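Local coordinates for uncharacterized protein (Shewanella oneidensis, PDB 3E8P) that probably hydrolyses medium- and long-chain fatty acyl-CoA thioesters to free fatty acid and CoA, as a member of the hotdog thioesterase superfamily, at residues 132-135 against 140-143; 87-90 against 95-98. All blocks are in the same frame, centred on the assembly; numbering follows the deposited sequence.

How the interactions relate
Coming from the N terminus, the chain first enters interaction 2, where the last turn of helix 70-90 meets Trp96 in the loop that leads on to helix 98-107. It closes a short loop between two helices. After strand 109-117 the chain enters strand 125-134, and at its end interaction 1 opens, closing the hairpin with strand 139-148. The two loops therefore follow one another in series, neither nesting nor crossing. The centres of interactions 1 and 2 lie about 16 Å apart, and the nearest atoms of interactions 1 and 2 come to about 4 Å without touching. Helix 70-90 links them in space: its end belongs to interaction 2, while its Thr84 and Ala85 pack on side chains of interaction 1.

Interaction 1 of 2, residues 132-135 against 140-143; sequences VIRA and SVCR
Two successive backbone nitrogens, those of Ile133 and Arg134, converge on one carbonyl oxygen, Val141 O. Ile133 N lies 2.9 Å from Val141 O and Arg134 N makes the longer bond to the same oxygen, 3.3 Å; both donors come from the same face of the carbonyl plane. This is a classic beta bulge, shifting the register by one residue between the Val132-Cys142 and Arg134-Val141 pairs. In return Val141 N donates to Arg134 O at 2.9 Å, in the carbonyl plane.

The side chains pack around this bulge. Ile133 CG1 lies between its own backbone N and carbonyl carbon (chi1 56°), which brings it close to Val141 O and carries Ile133 CD1 on to Val141 CG1, 3.7 Å away. The other branch of Ile133, CG2, meets Arg143 CG at 3.9 Å, the two side chains crossing at about a right angle. Arg134 CB rests on Val141 CB at 4.0 Å, and from there its extended chain leads past Val141 CG2 until NH1 bonds Tyr117 O of the second subunit. On the other face of the sheet, Val132 CG2 touches Cys142 SG at 4.2 Å.

Further out, Ser140 OG bonds Gly136 N inside the hairpin turn, and the guanidinium of Arg143 forms a cation-pi contact with Phe156 of the second subunit. The hairpin belongs to the antiparallel hotdog sheet: strand 153-162 pairs with 139-148 on its far side, while helix 70-90 lies against the Val132 and Cys142 face through Thr84 and Ala85.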
loop_
_atom_site.group_PDB
_atom_site.type_symbol
_atom_site.label_atom_id
_atom_site.label_comp_id
_atom_site.label_asym_id
_atom_site.label_seq_id
_atom_site.Cartn_x
_atom_site.Cartn_y
_atom_site.Cartn_z
ATOM N N VAL A 132 -5.601 -9.587 13.228
ATOM C CA VAL A 132 -6.128 -8.236 13.262
ATOM C C VAL A 132 -5.101 -7.335 13.921
ATOM O O VAL A 132 -4.646 -7.629 15.022
ATOM C CB VAL A 132 -7.441 -8.200 14.085
ATOM C CG1 VAL A 132 -8.005 -6.776 14.142
ATOM C CG2 VAL A 132 -8.456 -9.164 13.476
ATOM N N ILE A 133 -4.709 -6.254 13.253
ATOM C CA ILE A 133 -3.741 -5.353 13.861
ATOM C C ILE A 133 -4.442 -4.093 14.348
ATOM O O ILE A 133 -3.886 -3.314 15.116
ATOM C CB ILE A 133 -2.570 -5.019 12.901
ATOM C CG1 ILE A 133 -3.083 -4.427 11.588
ATOM C CG2 ILE A 133 -1.774 -6.298 12.619
ATOM C CD1 ILE A 133 -1.957 -3.895 10.713
ATOM N N ARG A 134 -5.680 -3.913 13.906
ATOM C CA ARG A 134 -6.505 -2.789 14.329
ATOM C C ARG A 134 -7.950 -3.244 14.223
ATOM O O ARG A 134 -8.464 -3.431 13.125
ATOM C CB ARG A 134 -6.291 -1.560 13.447
ATOM C CG ARG A 134 -7.371 -0.512 13.642
ATOM C CD ARG A 134 -7.063 0.767 12.916
ATOM N NE ARG A 134 -8.183 1.700 12.963
ATOM C CZ ARG A 134 -8.073 3.001 12.712
ATOM N NH1 ARG A 134 -6.892 3.519 12.405
ATOM N NH2 ARG A 134 -9.144 3.784 12.762
ATOM N N ALA A 135 -8.600 -3.429 15.366
ATOM C CA ALA A 135 -9.985 -3.884 15.382
ATOM C C ALA A 135 -10.929 -2.700 15.506
ATOM O O ALA A 135 -10.667 -1.776 16.263
ATOM C CB ALA A 135 -10.197 -4.854 16.535
ATOM N N SER A 140 -11.567 -2.463 10.028
ATOM C CA SER A 140 -10.498 -3.249 10.642
ATOM C C SER A 140 -9.333 -3.429 9.667
ATOM O O SER A 140 -9.541 -3.571 8.457
ATOM C CB SER A 140 -11.000 -4.636 11.056
ATOM O OG SER A 140 -11.939 -4.542 12.106
ATOM N N VAL A 141 -8.112 -3.410 10.198
ATOM C CA VAL A 141 -6.922 -3.618 9.385
ATOM C C VAL A 141 -6.315 -4.950 9.810
ATOM O O VAL A 141 -6.244 -5.253 10.999
ATOM C CB VAL A 141 -5.890 -2.484 9.569
ATOM C CG1 VAL A 141 -4.716 -2.683 8.596
ATOM C CG2 VAL A 141 -6.546 -1.135 9.301
ATOM N N CYS A 142 -5.896 -5.750 8.834
ATOM C CA CYS A 142 -5.320 -7.062 9.107
ATOM C C CYS A 142 -4.021 -7.349 8.365
ATOM O O CYS A 142 -3.721 -6.733 7.341
ATOM C CB CYS A 142 -6.311 -8.157 8.721
ATOM S SG CYS A 142 -7.936 -8.013 9.471
ATOM N N ARG A 143 -3.261 -8.300 8.899
ATOM C CA ARG A 143 -2.027 -8.746 8.272
ATOM C C ARG A 143 -2.262 -10.198 7.844
ATOM O O ARG A 143 -2.830 -10.989 8.595
ATOM C CB ARG A 143 -0.852 -8.670 9.250
ATOM C CG ARG A 143 -0.125 -7.338 9.206
ATOM C CD ARG A 143 1.180 -7.357 9.978
ATOM N NE ARG A 143 1.984 -6.175 9.669
ATOM C CZ ARG A 143 3.162 -5.896 10.221
ATOM N NH1 ARG A 143 3.691 -6.717 11.122
ATOM N NH2 ARG A 143 3.809 -4.795 9.865
#

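Interaction 2 of 2, residues 87-90 against 95-98; sequences AGLV and DWTI
The Trp96 indole turns its pyrrole edge to the end of helix 70-90, with Leu89 O and Val90 O lying near the ring plane. Trp96 NE1 donates to Leu89 O at 3.1 Å, a weak bond, bent to 134° at the hydrogen. Beside it, CD1 of the Trp96 ring comes to 3.1 Å from Val90 O. The Leu89 and Trp96 side chains cross at about a right angle, and towards the six-membered ring Leu89 CD1 lies 3.5 Å from Trp96 CZ2. Leu89 CG stands anti to its own nitrogen (chi1 167°), which brings CD1 towards CZ2 of the indole. In the hotdog fold a long helix is wrapped by the sheet; here the contact lies at the C-terminal end of helix 70-90, where final-turn carbonyls commonly lack helical N-H partners. Leu89 O also accepts from Ser92 OG, and Val90 O from Gln16 NE2. A leucine in place of Trp96 has no indole N-H, so Leu89 O would probably have to rely on Ser92 OG, and a gap is likely to open beside Leu89 CD1. Beyond the ring, Leu101 and Arg104 of helix 98-107 pack against Trp96, and Arg93 makes a cation-pi contact with it.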
loop_
_atom_site.group_PDB
_atom_site.type_symbol
_atom_site.label_atom_id
_atom_site.label_comp_id
_atom_site.label_asym_id
_atom_site.label_seq_id
_atom_site.Cartn_x
_atom_site.Cartn_y
_atom_site.Cartn_z
ATOM N N ALA A 87 -13.983 -12.387 12.086
ATOM C CA ALA A 87 -13.846 -13.123 13.338
ATOM C C ALA A 87 -13.521 -12.142 14.468
ATOM O O ALA A 87 -14.026 -12.276 15.578
ATOM C CB ALA A 87 -12.752 -14.169 13.211
ATOM N N GLY A 88 -12.676 -11.156 14.175
ATOM C CA GLY A 88 -12.318 -10.162 15.172
ATOM C C GLY A 88 -13.520 -9.317 15.574
ATOM O O GLY A 88 -13.588 -8.792 16.693
ATOM N N LEU A 89 -14.473 -9.185 14.655
ATOM C CA LEU A 89 -15.680 -8.417 14.920
ATOM C C LEU A 89 -16.598 -9.264 15.796
ATOM O O LEU A 89 -17.133 -8.782 16.792
ATOM C CB LEU A 89 -16.393 -8.063 13.607
ATOM C CG LEU A 89 -17.820 -7.522 13.770
ATOM C CD1 LEU A 89 -17.794 -6.225 14.562
ATOM C CD2 LEU A 89 -18.449 -7.306 12.408
ATOM N N VAL A 90 -16.758 -10.531 15.423
ATOM C CA VAL A 90 -17.599 -11.458 16.172
ATOM C C VAL A 90 -17.150 -11.620 17.630
ATOM O O VAL A 90 -17.975 -11.742 18.534
ATOM C CB VAL A 90 -17.605 -12.857 15.516
ATOM C CG1 VAL A 90 -18.305 -13.851 16.423
ATOM C CG2 VAL A 90 -18.304 -12.802 14.173
ATOM N N ASP A 95 -23.289 -9.088 23.075
ATOM C CA ASP A 95 -24.667 -8.730 22.767
ATOM C C ASP A 95 -25.043 -9.072 21.329
ATOM O O ASP A 95 -26.139 -8.740 20.880
ATOM C CB ASP A 95 -24.889 -7.229 22.991
ATOM C CG ASP A 95 -24.341 -6.747 24.319
ATOM O OD1 ASP A 95 -23.101 -6.743 24.483
ATOM O OD2 ASP A 95 -25.148 -6.373 25.198
ATOM N N TRP A 96 -24.138 -9.726 20.605
ATOM C CA TRP A 96 -24.398 -10.094 19.216
ATOM C C TRP A 96 -25.606 -11.014 19.058
ATOM O O TRP A 96 -25.655 -12.090 19.653
ATOM C CB TRP A 96 -23.187 -10.803 18.599
ATOM C CG TRP A 96 -22.002 -9.930 18.298
ATOM C CD1 TRP A 96 -20.702 -10.189 18.616
ATOM C CD2 TRP A 96 -21.998 -8.689 17.577
ATOM N NE1 TRP A 96 -19.886 -9.191 18.138
ATOM C CE2 TRP A 96 -20.656 -8.258 17.495
ATOM C CE3 TRP A 96 -22.996 -7.902 16.990
ATOM C CZ2 TRP A 96 -20.287 -7.071 16.849
ATOM C CZ3 TRP A 96 -22.629 -6.720 16.347
ATOM C CH2 TRP A 96 -21.286 -6.318 16.283
ATOM N N THR A 97 -26.579 -10.590 18.257
ATOM C CA THR A 97 -27.747 -11.421 17.996
ATOM C C THR A 97 -27.479 -12.018 16.618
ATOM O O THR A 97 -26.798 -11.403 15.796
ATOM C CB THR A 97 -29.054 -10.597 17.957
ATOM O OG1 THR A 97 -29.170 -9.931 16.694
ATOM C CG2 THR A 97 -29.060 -9.558 19.070
ATOM N N ILE A 98 -28.006 -13.207 16.360
ATOM C CA ILE A 98 -27.776 -13.874 15.085
ATOM C C ILE A 98 -27.860 -12.981 13.847
ATOM O O ILE A 98 -26.893 -12.880 13.092
ATOM C CB ILE A 98 -28.738 -15.054 14.889
ATOM C CG1 ILE A 98 -28.663 -15.996 16.096
ATOM C CG2 ILE A 98 -28.377 -15.803 13.613
ATOM C CD1 ILE A 98 -29.398 -15.486 17.337
#